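Local coordinates for protein tryptophane-5-halogenase (Microbispora sp. ATCC PTA-5024, PDB 5UAO) that probably uses flavin-derived oxidising power to chlorinate carbon 5 of a tryptophan in a lanthipeptide during biosynthesis of the antibiotic NAI-107, at residues Tyr42-Leu46 with Leu185-Ala189; Leu46-Lys51 with His83-Gly87; Glu92-Arg98 with Arg180-Tyr184; Val117-Trp122 with Thr143-Met149. All blocks are in the same frame, centred on the assembly; numbering follows the deposited sequence.

Interaction 1. Residues Tyr42-Leu46 with Leu185-Ala189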
loop_
_atom_site.group_PDB
_atom_site.type_symbol
_atom_site.label_atom_id
_atom_site.label_comp_id
_atom_site.label_asym_id
_atom_site.label_seq_id
_atom_site.Cartn_x
_atom_site.Cartn_y
_atom_site.Cartn_z
ATOM N N TYR A 42 25.259 -14.267 6.716
ATOM C CA TYR A 42 25.866 -13.458 7.802
ATOM C C TYR A 42 24.933 -12.351 8.271
ATOM O O TYR A 42 24.793 -12.151 9.495
ATOM C CB TYR A 42 27.290 -12.973 7.468
ATOM C CG TYR A 42 28.321 -14.123 7.723
ATOM C CD1 TYR A 42 28.720 -14.433 9.003
ATOM C CD2 TYR A 42 28.791 -14.928 6.704
ATOM C CE1 TYR A 42 29.560 -15.495 9.253
ATOM C CE2 TYR A 42 29.663 -15.971 6.945
ATOM C CZ TYR A 42 30.042 -16.239 8.250
ATOM O OH TYR A 42 30.918 -17.249 8.545
ATOM N N LEU A 43 24.249 -11.685 7.333
ATOM C CA LEU A 43 23.315 -10.694 7.735
ATOM C C LEU A 43 22.171 -11.275 8.529
ATOM O O LEU A 43 21.720 -10.673 9.501
ATOM C CB LEU A 43 22.816 -9.870 6.543
ATOM C CG LEU A 43 23.863 -9.049 5.782
ATOM C CD1 LEU A 43 23.209 -8.491 4.574
ATOM C CD2 LEU A 43 24.454 -7.877 6.603
ATOM N N THR A 44 21.680 -12.451 8.164
ATOM C CA THR A 44 20.625 -13.069 8.929
ATOM C C THR A 44 21.099 -13.453 10.312
ATOM O O THR A 44 20.385 -13.169 11.296
ATOM C CB THR A 44 20.165 -14.378 8.272
ATOM O OG1 THR A 44 19.721 -14.079 6.960
ATOM C CG2 THR A 44 19.057 -14.998 9.041
ATOM N N ALA A 45 22.275 -14.079 10.408
ATOM C CA ALA A 45 22.783 -14.509 11.722
ATOM C C ALA A 45 23.038 -13.292 12.666
ATOM O O ALA A 45 22.690 -13.334 13.838
ATOM C CB ALA A 45 24.065 -15.305 11.534
ATOM N N LEU A 46 23.568 -12.199 12.115
ATOM C CA LEU A 46 23.807 -10.992 12.904
ATOM C C LEU A 46 22.498 -10.354 13.382
ATOM O O LEU A 46 22.438 -9.869 14.498
ATOM C CB LEU A 46 24.642 -9.993 12.109
ATOM C CG LEU A 46 26.072 -10.429 11.969
ATOM C CD1 LEU A 46 26.757 -9.630 10.887
ATOM C CD2 LEU A 46 26.796 -10.186 13.277
ATOM N N LEU A 185 31.789 -8.995 8.263
ATOM C CA LEU A 185 30.624 -9.614 8.832
ATOM C C LEU A 185 30.953 -10.940 9.533
ATOM O O LEU A 185 30.392 -11.269 10.573
ATOM C CB LEU A 185 29.557 -9.857 7.756
ATOM C CG LEU A 185 28.982 -8.647 7.024
ATOM C CD1 LEU A 185 28.036 -9.101 5.913
ATOM C CD2 LEU A 185 28.344 -7.675 7.991
ATOM N N THR A 186 31.895 -11.672 8.981
ATOM C CA THR A 186 32.267 -12.953 9.584
ATOM C C THR A 186 32.928 -12.740 10.947
ATOM O O THR A 186 32.666 -13.450 11.938
ATOM C CB THR A 186 33.212 -13.706 8.644
ATOM O OG1 THR A 186 32.523 -13.998 7.411
ATOM C CG2 THR A 186 33.734 -15.033 9.302
ATOM N N GLU A 187 33.742 -11.713 10.998
ATOM C CA GLU A 187 34.412 -11.332 12.245
ATOM C C GLU A 187 33.417 -10.849 13.273
ATOM O O GLU A 187 33.526 -11.208 14.446
ATOM C CB GLU A 187 35.485 -10.231 11.977
ATOM C CG GLU A 187 36.056 -9.543 13.233
ATOM C CD GLU A 187 36.273 -8.025 13.081
ATOM O OE1 GLU A 187 37.323 -7.601 12.527
ATOM O OE2 GLU A 187 35.400 -7.249 13.559
ATOM N N LEU A 188 32.455 -10.026 12.849
ATOM C CA LEU A 188 31.455 -9.509 13.749
ATOM C C LEU A 188 30.627 -10.608 14.306
ATOM O O LEU A 188 30.370 -10.614 15.468
ATOM C CB LEU A 188 30.515 -8.488 13.089
ATOM C CG LEU A 188 30.799 -7.018 13.184
ATOM C CD1 LEU A 188 29.636 -6.200 12.611
ATOM C CD2 LEU A 188 31.000 -6.638 14.638
ATOM N N ALA A 189 30.206 -11.564 13.476
ATOM C CA ALA A 189 29.381 -12.663 13.953
ATOM C C ALA A 189 30.105 -13.484 15.063
ATOM O O ALA A 189 29.495 -13.832 16.083
ATOM C CB ALA A 189 29.025 -13.575 12.774
#
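Tyr42 lays its ring against one turn of the helix carrying Thr186, while Leu185 packs against Tyr42 CB, Leu43 and Leu46. The two helical segments run nearly parallel, at 25° with axes 9.8 Å apart, and no hydrogen bond joins them; the fit is one of shape. The largest bump is the Tyr42 ring. Thr186 roofs one of its faces: its CA stands 4.1 Å from the ring centroid, a CH-pi contact, and OG1 lies above the rim, 3.4 Å from Tyr42 CZ. Ala189 CB meets the same ring at its edge, 3.9 Å from Tyr42 CD1, so the small alanine leaves the hollow into which the aromatic side chain fits. Both polar ends are satisfied elsewhere, Tyr42 OH by Glu61 and Thr186 OG1 by the carbonyl of Val182.

Leu185 is the answering bump. With CG beside its own backbone N (chi1 -61°), its fork spreads over two neighbours: CD1 rests 3.8 Å from Leu43 CD2, and CD2 the same distance from Leu46 CD1. The other branch of Leu46 reaches further along the partner helix, its CD2 lying 3.6 Å from Ala189 CA and also touching Leu188 CB. The tyrosine ring and the leucine methyls thus pack round Leu185 and Ala189.

Helix 39-51 begins within the Gly36, Gly38, Gly41 pattern, which with the backbone amides on FAD is consistent with a Rossmann-type dinucleotide-binding fold; the contact seats helix 178-191 against the first helix of that fold.

Interaction 2. Residues Leu46-Lys51 with His83-Gly87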
loop_
_atom_site.group_PDB
_atom_site.type_symbol
_atom_site.label_atom_id
_atom_site.label_comp_id
_atom_site.label_asym_id
_atom_site.label_seq_id
_atom_site.Cartn_x
_atom_site.Cartn_y
_atom_site.Cartn_z
ATOM N N LEU A 46 23.568 -12.199 12.115
ATOM C CA LEU A 46 23.807 -10.992 12.904
ATOM C C LEU A 46 22.498 -10.354 13.382
ATOM O O LEU A 46 22.438 -9.869 14.498
ATOM C CB LEU A 46 24.642 -9.993 12.109
ATOM C CG LEU A 46 26.072 -10.429 11.969
ATOM C CD1 LEU A 46 26.757 -9.630 10.887
ATOM C CD2 LEU A 46 26.796 -10.186 13.277
ATOM N N ALA A 47 21.465 -10.365 12.518
ATOM C CA ALA A 47 20.159 -9.821 12.869
ATOM C C ALA A 47 19.474 -10.644 13.964
ATOM O O ALA A 47 18.905 -10.021 14.907
ATOM C CB ALA A 47 19.269 -9.725 11.656
ATOM N N LEU A 48 19.556 -11.995 13.872
ATOM C CA LEU A 48 18.998 -12.833 14.887
ATOM C C LEU A 48 19.636 -12.617 16.259
ATOM O O LEU A 48 18.941 -12.508 17.266
ATOM C CB LEU A 48 19.088 -14.315 14.544
ATOM C CG LEU A 48 18.133 -14.764 13.450
ATOM C CD1 LEU A 48 18.699 -16.072 12.852
ATOM C CD2 LEU A 48 16.736 -14.965 13.979
ATOM N N LYS A 49 20.941 -12.630 16.296
ATOM C CA LYS A 49 21.650 -12.419 17.532
ATOM C C LYS A 49 21.470 -10.963 18.085
ATOM O O LYS A 49 21.444 -10.805 19.288
ATOM C CB LYS A 49 23.123 -12.780 17.321
ATOM C CG LYS A 49 23.872 -13.224 18.562
ATOM C CD LYS A 49 23.322 -14.534 19.142
ATOM C CE LYS A 49 24.073 -14.884 20.414
ATOM N NZ LYS A 49 23.271 -15.852 21.204
ATOM N N ALA A 50 21.315 -9.933 17.234
ATOM C CA ALA A 50 21.135 -8.546 17.693
ATOM C C ALA A 50 19.792 -8.374 18.335
ATOM O O ALA A 50 19.677 -7.740 19.362
ATOM C CB ALA A 50 21.192 -7.562 16.534
ATOM N N LYS A 51 18.756 -8.934 17.720
ATOM C CA LYS A 51 17.409 -8.667 18.186
ATOM C C LYS A 51 16.845 -9.726 19.107
ATOM O O LYS A 51 15.899 -9.410 19.822
ATOM C CB LYS A 51 16.469 -8.459 17.022
ATOM C CG LYS A 51 16.833 -7.315 16.103
ATOM C CD LYS A 51 16.809 -5.944 16.750
ATOM C CE LYS A 51 17.265 -4.952 15.723
ATOM N NZ LYS A 51 17.585 -3.625 16.270
ATOM N N HIS A 83 23.690 0.057 10.096
ATOM C CA HIS A 83 24.119 0.732 11.260
ATOM C C HIS A 83 23.082 0.683 12.428
ATOM O O HIS A 83 23.495 0.582 13.603
ATOM C CB HIS A 83 24.585 2.135 10.961
ATOM C CG HIS A 83 25.728 2.209 9.975
ATOM N ND1 HIS A 83 26.903 1.510 10.133
ATOM C CD2 HIS A 83 25.818 2.850 8.782
ATOM C CE1 HIS A 83 27.684 1.726 9.074
ATOM N NE2 HIS A 83 27.059 2.564 8.256
ATOM N N HIS A 84 21.801 0.809 12.124
ATOM C CA HIS A 84 20.778 0.875 13.134
ATOM C C HIS A 84 20.332 -0.539 13.485
ATOM O O HIS A 84 20.436 -0.934 14.625
ATOM C CB HIS A 84 19.600 1.733 12.743
ATOM C CG HIS A 84 19.872 3.200 12.783
ATOM N ND1 HIS A 84 20.253 3.852 13.932
ATOM C CD2 HIS A 84 19.821 4.150 11.810
ATOM C CE1 HIS A 84 20.428 5.142 13.675
ATOM N NE2 HIS A 84 20.155 5.351 12.401
ATOM N N TYR A 85 19.910 -1.328 12.511
ATOM C CA TYR A 85 19.323 -2.605 12.816
ATOM C C TYR A 85 20.369 -3.558 13.308
ATOM O O TYR A 85 20.139 -4.289 14.311
ATOM C CB TYR A 85 18.661 -3.190 11.590
ATOM C CG TYR A 85 17.678 -4.300 11.858
ATOM C CD1 TYR A 85 16.375 -4.005 12.278
ATOM C CD2 TYR A 85 17.993 -5.616 11.563
ATOM C CE1 TYR A 85 15.432 -5.009 12.449
ATOM C CE2 TYR A 85 17.088 -6.625 11.740
ATOM C CZ TYR A 85 15.825 -6.324 12.206
ATOM O OH TYR A 85 14.951 -7.328 12.390
ATOM N N LEU A 86 21.525 -3.592 12.641
ATOM C CA LEU A 86 22.564 -4.530 13.078
ATOM C C LEU A 86 23.572 -3.867 14.062
ATOM O O LEU A 86 24.476 -4.569 14.545
ATOM C CB LEU A 86 23.315 -5.170 11.916
ATOM C CG LEU A 86 22.535 -5.987 10.846
ATOM C CD1 LEU A 86 23.577 -6.548 9.915
ATOM C CD2 LEU A 86 21.729 -7.121 11.431
ATOM N N GLY A 87 23.429 -2.576 14.357
ATOM C CA GLY A 87 24.330 -1.899 15.347
ATOM C C GLY A 87 25.810 -1.915 14.938
ATOM O O GLY A 87 26.731 -1.983 15.778
#
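Leu86 drives its CD2 methyl against the backbone of helix 39-51 at Ala47, and this is the close-fitting half of the contact. The methyl lies 3.4 Å from Ala47 N and 3.6 Å from Ala47 CB, and it also reaches Leu46 CB; the small side chain of Ala47 lets the leucine come down onto the helix itself. Ala47 CB in turn abuts the edge of the Tyr85 ring, 3.8 Å from CE2, so one methyl group serves two partners.

Toward solvent the grip slackens. Lys51 is exposed and bends at chi2 (-63°), which folds its chain back across one face of Tyr85. Its CE stands over the ring, 3.8 Å from the centroid, in a CH-pi contact, whereas the ammonium nitrogen NZ is displaced off-centre at 4.7 Å from that centroid, a cation-pi approach. NZ also makes a weak hydrogen bond of 3.3 Å to Tyr85 O, near the end of helix 76-85, where a lysine charge could be steadied by the carbonyl dipole.

Helix 358-372 borders the same junction, its Val366 touching Ala47 and its Val370 both Lys51 and Tyr85, while Leu48 faces strand 31-35 and Leu46 also packs on helix 178-191.

Interaction 3. Residues Glu92-Arg98 with Arg180-Tyr184; sequences EFYQHVR and RLVRY
Tyr184 and Arg180, one turn apart on the same helix, supply the polar grip on segment 92-98. Tyr184 OH donates a short hydrogen bond of 2.5 Å to Glu92 OE1, meeting the oxygen on its anti side, tilted somewhat out of the carboxylate plane, with carboxylate and ring planes 75° apart. The extended chain of Glu92, CG anti to the backbone N, carries the carboxylate to the hydroxyl; Arg191 forms a salt bridge to the same oxygen. Arg180 NE gives a nearly straight bond of 2.8 Å to Val97 O, approaching from above the carbonyl plane but with that oxygen in the plane of its guanidinium. A water donates to both His96 O and Arg180 O, bridging the two backbones.

Stacking comes next. The guanidinium of Arg98 lies flat on that of Arg180, centres 3.8 Å apart and planes at 20°. Glu291 forms salt bridges to both arginines, and its negative charge probably makes their close approach tolerable.

Apolar and aromatic contacts fill the space between. Tyr184 sits as a knob among Glu92, Phe93, His96 and Val97. Its CD1 is 3.6 Å from His96 CB, its CB 4.0 Å from Val97 CG2, and the His96 ring has Tyr184 CE1 over one face. Phe93 turns its edge to Tyr184 and to Leu181 CD1, 4.1 Å from its CE1.

The segments 92-97 and 180-184 lie at 125°, axes 9.5 Å apart at closest approach. Phe93 extends the contact to His83 of helix 76-85, and Leu181 touches Thr39 at the start of helix 39-51.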
loop_
_atom_site.group_PDB
_atom_site.type_symbol
_atom_site.label_atom_id
_atom_site.label_comp_id
_atom_site.label_asym_id
_atom_site.label_seq_id
_atom_site.Cartn_x
_atom_site.Cartn_y
_atom_site.Cartn_z
ATOM N N GLU A 92 34.331 1.804 12.478
ATOM C CA GLU A 92 34.849 0.462 12.260
ATOM C C GLU A 92 34.501 -0.112 10.886
ATOM O O GLU A 92 35.317 -0.753 10.239
ATOM C CB GLU A 92 34.302 -0.496 13.326
ATOM C CG GLU A 92 35.013 -1.850 13.360
ATOM C CD GLU A 92 34.500 -2.771 14.473
ATOM O OE1 GLU A 92 33.294 -3.151 14.459
ATOM O OE2 GLU A 92 35.336 -3.122 15.349
ATOM N N PHE A 93 33.275 0.086 10.488
ATOM C CA PHE A 93 32.817 -0.318 9.134
ATOM C C PHE A 93 33.668 0.356 8.072
ATOM O O PHE A 93 34.184 -0.305 7.119
ATOM C CB PHE A 93 31.345 0.003 8.950
ATOM C CG PHE A 93 30.796 -0.380 7.607
ATOM C CD1 PHE A 93 30.429 -1.670 7.354
ATOM C CD2 PHE A 93 30.613 0.587 6.611
ATOM C CE1 PHE A 93 29.898 -2.034 6.123
ATOM C CE2 PHE A 93 30.098 0.221 5.394
ATOM C CZ PHE A 93 29.746 -1.089 5.159
ATOM N N TYR A 94 33.887 1.649 8.233
ATOM C CA TYR A 94 34.682 2.355 7.246
ATOM C C TYR A 94 36.128 1.870 7.214
ATOM O O TYR A 94 36.787 1.759 6.151
ATOM C CB TYR A 94 34.642 3.876 7.434
ATOM C CG TYR A 94 33.513 4.571 6.691
ATOM C CD1 TYR A 94 32.199 4.311 6.982
ATOM C CD2 TYR A 94 33.771 5.546 5.755
ATOM C CE1 TYR A 94 31.180 4.951 6.340
ATOM C CE2 TYR A 94 32.744 6.216 5.112
ATOM C CZ TYR A 94 31.464 5.893 5.380
ATOM O OH TYR A 94 30.463 6.579 4.742
ATOM N N GLN A 95 36.617 1.544 8.378
ATOM C CA GLN A 95 37.973 1.094 8.489
ATOM C C GLN A 95 38.152 -0.292 7.844
ATOM O O GLN A 95 39.126 -0.544 7.185
ATOM C CB GLN A 95 38.340 1.060 9.997
ATOM C CG GLN A 95 39.731 0.573 10.314
ATOM C CD GLN A 95 40.777 1.439 9.642
ATOM O OE1 GLN A 95 40.538 2.631 9.369
ATOM N NE2 GLN A 95 41.938 0.852 9.357
ATOM N N HIS A 96 37.236 -1.199 8.095
ATOM C CA HIS A 96 37.383 -2.563 7.636
ATOM C C HIS A 96 36.832 -2.757 6.248
ATOM O O HIS A 96 37.342 -3.580 5.493
ATOM C CB HIS A 96 36.648 -3.504 8.554
ATOM C CG HIS A 96 37.398 -3.849 9.789
ATOM N ND1 HIS A 96 37.674 -2.930 10.779
ATOM C CD2 HIS A 96 37.923 -5.020 10.202
ATOM C CE1 HIS A 96 38.346 -3.522 11.749
ATOM N NE2 HIS A 96 38.522 -4.785 11.419
ATOM N N VAL A 97 35.766 -2.075 5.895
ATOM C CA VAL A 97 35.153 -2.400 4.557
ATOM C C VAL A 97 35.626 -1.432 3.461
ATOM O O VAL A 97 35.656 -1.787 2.274
ATOM C CB VAL A 97 33.631 -2.436 4.643
ATOM C CG1 VAL A 97 32.968 -2.688 3.249
ATOM C CG2 VAL A 97 33.232 -3.497 5.647
ATOM N N ARG A 98 35.991 -0.222 3.857
ATOM C CA ARG A 98 36.411 0.803 2.955
ATOM C C ARG A 98 35.383 1.118 1.839
ATOM O O ARG A 98 35.712 1.100 0.680
ATOM C CB ARG A 98 37.819 0.499 2.399
ATOM C CG ARG A 98 38.932 0.653 3.483
ATOM C CD ARG A 98 40.317 0.134 3.067
ATOM N NE ARG A 98 40.518 0.244 1.623
ATOM C CZ ARG A 98 41.307 -0.537 0.884
ATOM N NH1 ARG A 98 42.066 -1.485 1.459
ATOM N NH2 ARG A 98 41.339 -0.353 -0.453
ATOM N N ARG A 180 35.921 -7.879 1.355
ATOM C CA ARG A 180 36.098 -7.185 2.629
ATOM C C ARG A 180 34.840 -7.217 3.418
ATOM O O ARG A 180 34.914 -7.321 4.643
ATOM C CB ARG A 180 36.521 -5.704 2.529
ATOM C CG ARG A 180 37.980 -5.476 2.158
ATOM C CD ARG A 180 38.405 -4.034 2.304
ATOM N NE ARG A 180 37.871 -3.148 1.253
ATOM C CZ ARG A 180 38.436 -2.926 0.049
ATOM N NH1 ARG A 180 39.538 -3.556 -0.329
ATOM N NH2 ARG A 180 37.895 -2.076 -0.801
ATOM N N LEU A 181 33.681 -7.079 2.767
ATOM C CA LEU A 181 32.424 -7.070 3.519
ATOM C C LEU A 181 32.163 -8.352 4.234
ATOM O O LEU A 181 31.760 -8.372 5.445
ATOM C CB LEU A 181 31.206 -6.734 2.638
ATOM C CG LEU A 181 29.847 -6.785 3.336
ATOM C CD1 LEU A 181 29.721 -5.721 4.417
ATOM C CD2 LEU A 181 28.727 -6.644 2.311
ATOM N N VAL A 182 32.274 -9.435 3.473
ATOM C CA VAL A 182 32.117 -10.752 4.055
ATOM C C VAL A 182 33.053 -11.055 5.225
ATOM O O VAL A 182 32.616 -11.671 6.194
ATOM C CB VAL A 182 32.104 -11.893 3.003
ATOM C CG1 VAL A 182 31.945 -13.227 3.727
ATOM C CG2 VAL A 182 30.880 -11.737 2.110
ATOM N N ARG A 183 34.318 -10.669 5.098
ATOM C CA ARG A 183 35.302 -10.958 6.120
ATOM C C ARG A 183 34.876 -10.192 7.397
ATOM O O ARG A 183 34.917 -10.712 8.482
ATOM C CB ARG A 183 36.707 -10.552 5.649
ATOM C CG ARG A 183 37.775 -10.721 6.718
ATOM C CD ARG A 183 39.159 -10.574 6.128
ATOM N NE ARG A 183 40.145 -10.096 7.100
ATOM C CZ ARG A 183 40.824 -10.865 7.958
ATOM N NH1 ARG A 183 40.634 -12.189 8.003
ATOM N NH2 ARG A 183 41.704 -10.296 8.783
ATOM N N TYR A 184 34.469 -8.948 7.223
ATOM C CA TYR A 184 34.038 -8.149 8.344
ATOM C C TYR A 184 32.814 -8.666 9.036
ATOM O O TYR A 184 32.771 -8.777 10.257
ATOM C CB TYR A 184 33.737 -6.737 7.892
ATOM C CG TYR A 184 33.292 -5.882 9.039
ATOM C CD1 TYR A 184 34.165 -5.611 10.115
ATOM C CD2 TYR A 184 32.082 -5.254 9.024
ATOM C CE1 TYR A 184 33.775 -4.792 11.187
ATOM C CE2 TYR A 184 31.698 -4.417 10.078
ATOM C CZ TYR A 184 32.559 -4.170 11.147
ATOM O OH TYR A 184 32.182 -3.322 12.194
HETATM O O HOH W 1 37.127 -6.650 6.106
#

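Interaction 4. Residues Val117-Trp122 with Thr143-Met149; sequences VAPFDW and TLQAMLM
Asp121 and Thr143 lie side by side and point opposite ways, each reaching toward the other's backbone, so that the hydroxyl and carboxylate come together at the start of helix 144-151. Thr143 OG1 donates to Asp121 OD1 over 2.6 Å, using the syn lone pair of that oxygen. The same OG1 accepts from Ala146 N, which makes Thr143 the N-cap of the helix. It can do both because its chi1 of 79° places the hydroxyl between its own backbone N and carbonyl carbon, facing the first turn.

The other carboxylate oxygen, Asp121 OD2, accepts from Gln145 N at 2.8 Å, met from above the carboxylate plane. Asp121 thus binds the cap and a first-turn amide together, and its negative charge at a helix N-terminus would probably be stabilised there. Gln145 runs antiparallel to Asp121, its amide plane tilted 30° from the carboxylate. Its OE1 receives a weak bond of 2.9 Å from Phe120 N, while NE2 donates to the carbonyl of Pro171.

Apolar groups complete the strand side. Pro119 crosses Thr143 at a slant, its CG 3.3 Å from OG1, and lays its CB 3.7 Å from Gln145 CB. The Met149 chain bends at chi3, bringing CE in tightly at 3.3 Å from Pro119 CB. Val117 CG2 packs 3.7 Å from Ala146 CB.

Strand 116-119, at an edge of the seven-stranded sheet, bonds through Ala118 to Ile105 of the adjacent strand; helix 485-501 touches Leu144 and Met147, and helix 461-471 meets Ala118 and Trp122.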
loop_
_atom_site.group_PDB
_atom_site.type_symbol
_atom_site.label_atom_id
_atom_site.label_comp_id
_atom_site.label_asym_id
_atom_site.label_seq_id
_atom_site.Cartn_x
_atom_site.Cartn_y
_atom_site.Cartn_z
ATOM N N VAL A 117 20.843 10.341 -15.564
ATOM C CA VAL A 117 21.223 9.936 -14.217
ATOM C C VAL A 117 19.981 9.801 -13.372
ATOM O O VAL A 117 18.995 10.516 -13.567
ATOM C CB VAL A 117 22.247 10.913 -13.538
ATOM C CG1 VAL A 117 23.553 10.934 -14.320
ATOM C CG2 VAL A 117 21.693 12.297 -13.373
ATOM N N ALA A 118 20.049 8.861 -12.448
ATOM C CA ALA A 118 18.983 8.508 -11.572
ATOM C C ALA A 118 19.478 8.591 -10.136
ATOM O O ALA A 118 20.115 7.657 -9.647
ATOM C CB ALA A 118 18.553 7.079 -11.882
ATOM N N PRO A 119 19.080 9.627 -9.427
ATOM C CA PRO A 119 19.560 9.870 -8.095
ATOM C C PRO A 119 18.644 9.315 -6.992
ATOM O O PRO A 119 17.494 9.005 -7.232
ATOM C CB PRO A 119 19.621 11.402 -8.060
ATOM C CG PRO A 119 18.374 11.773 -8.766
ATOM C CD PRO A 119 18.225 10.752 -9.888
ATOM N N PHE A 120 19.138 9.251 -5.759
ATOM C CA PHE A 120 18.342 8.767 -4.625
ATOM C C PHE A 120 17.524 9.878 -3.902
ATOM O O PHE A 120 16.729 9.556 -3.019
ATOM C CB PHE A 120 19.269 8.181 -3.559
ATOM C CG PHE A 120 19.819 6.813 -3.875
ATOM C CD1 PHE A 120 18.952 5.714 -4.081
ATOM C CD2 PHE A 120 21.192 6.595 -3.875
ATOM C CE1 PHE A 120 19.480 4.444 -4.376
ATOM C CE2 PHE A 120 21.726 5.322 -4.091
ATOM C CZ PHE A 120 20.881 4.245 -4.358
ATOM N N ASP A 121 17.753 11.151 -4.226
ATOM C CA ASP A 121 17.324 12.285 -3.349
ATOM C C ASP A 121 16.068 13.070 -3.725
ATOM O O ASP A 121 15.855 14.232 -3.276
ATOM C CB ASP A 121 18.421 13.307 -3.276
ATOM C CG ASP A 121 18.625 14.031 -4.592
ATOM O OD1 ASP A 121 18.242 13.498 -5.664
ATOM O OD2 ASP A 121 19.201 15.134 -4.538
ATOM N N TRP A 122 15.247 12.484 -4.556
ATOM C CA TRP A 122 13.889 12.967 -4.660
ATOM C C TRP A 122 13.297 13.389 -3.328
ATOM O O TRP A 122 13.391 12.641 -2.349
ATOM C CB TRP A 122 13.071 11.832 -5.143
ATOM C CG TRP A 122 12.800 12.018 -6.450
ATOM C CD1 TRP A 122 13.569 11.677 -7.518
ATOM C CD2 TRP A 122 11.643 12.672 -6.939
ATOM N NE1 TRP A 122 12.919 12.049 -8.672
ATOM C CE2 TRP A 122 11.727 12.654 -8.340
ATOM C CE3 TRP A 122 10.519 13.240 -6.318
ATOM C CZ2 TRP A 122 10.721 13.203 -9.153
ATOM C CZ3 TRP A 122 9.528 13.772 -7.105
ATOM C CH2 TRP A 122 9.632 13.756 -8.521
ATOM N N THR A 143 17.229 17.085 -9.725
ATOM C CA THR A 143 17.534 17.146 -8.308
ATOM C C THR A 143 18.992 17.607 -8.131
ATOM O O THR A 143 19.773 17.645 -9.082
ATOM C CB THR A 143 17.344 15.766 -7.589
ATOM O OG1 THR A 143 18.456 14.906 -7.841
ATOM C CG2 THR A 143 16.027 15.024 -7.956
ATOM N N LEU A 144 19.350 17.932 -6.884
ATOM C CA LEU A 144 20.721 18.297 -6.526
ATOM C C LEU A 144 21.671 17.115 -6.732
ATOM O O LEU A 144 22.719 17.317 -7.269
ATOM C CB LEU A 144 20.772 18.783 -5.060
ATOM C CG LEU A 144 22.120 19.225 -4.418
ATOM C CD1 LEU A 144 22.797 20.302 -5.224
ATOM C CD2 LEU A 144 21.980 19.694 -2.962
ATOM N N GLN A 145 21.285 15.884 -6.327
ATOM C CA GLN A 145 22.165 14.759 -6.507
ATOM C C GLN A 145 22.381 14.475 -7.981
ATOM O O GLN A 145 23.464 14.009 -8.396
ATOM C CB GLN A 145 21.637 13.508 -5.819
ATOM C CG GLN A 145 22.055 13.322 -4.394
ATOM C CD GLN A 145 21.581 11.983 -3.832
ATOM O OE1 GLN A 145 20.637 11.351 -4.355
ATOM N NE2 GLN A 145 22.199 11.572 -2.725
ATOM N N ALA A 146 21.372 14.764 -8.797
ATOM C CA ALA A 146 21.562 14.582 -10.253
ATOM C C ALA A 146 22.649 15.488 -10.747
ATOM O O ALA A 146 23.451 15.071 -11.589
ATOM C CB ALA A 146 20.295 14.805 -11.038
ATOM N N MET A 147 22.687 16.723 -10.237
ATOM C CA MET A 147 23.791 17.678 -10.575
ATOM C C MET A 147 25.157 17.288 -9.949
ATOM O O MET A 147 26.195 17.408 -10.567
ATOM C CB MET A 147 23.420 19.103 -10.186
ATOM C CG MET A 147 22.226 19.676 -10.923
ATOM S SD MET A 147 21.696 21.235 -10.199
ATOM C CE MET A 147 20.304 21.638 -11.232
ATOM N N LEU A 148 25.161 16.788 -8.725
ATOM C CA LEU A 148 26.408 16.252 -8.158
ATOM C C LEU A 148 26.970 15.105 -9.004
ATOM O O LEU A 148 28.157 15.083 -9.390
ATOM C CB LEU A 148 26.153 15.848 -6.711
ATOM C CG LEU A 148 25.981 17.044 -5.756
ATOM C CD1 LEU A 148 25.112 16.688 -4.567
ATOM C CD2 LEU A 148 27.392 17.421 -5.277
ATOM N N MET A 149 26.078 14.218 -9.442
ATOM C CA MET A 149 26.539 13.129 -10.320
ATOM C C MET A 149 27.161 13.592 -11.653
ATOM O O MET A 149 28.233 13.101 -12.050
ATOM C CB MET A 149 25.420 12.122 -10.540
ATOM C CG MET A 149 25.007 11.343 -9.297
ATOM S SD MET A 149 23.799 10.025 -9.756
ATOM C CE MET A 149 22.446 10.908 -9.607
#

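Overall arrangement
Interactions 1, 2 and 3 form one continuous patch in the FAD-binding part of the fold. Interactions 1 and 2 share helix 39-51 and the residue Leu46, with centres about 9 Å apart; interactions 1 and 3 share helix 178-191, with centres about 12 Å apart. Helices 76-85 and 90-97, consecutive in the chain, link interaction 2 to interaction 3, where His83 meets Phe93. Interaction 4 stands apart, on the other side of the chain's centre from interaction 1, centres about 32 Å away, at an outer strand of the seven-stranded sheet. Along the chain, interaction 1 closes the widest loop and encloses the other three, with interaction 4 nested within interaction 3. The chain therefore leaves the helices around the flavin, builds this distant sheet-helix contact, and returns.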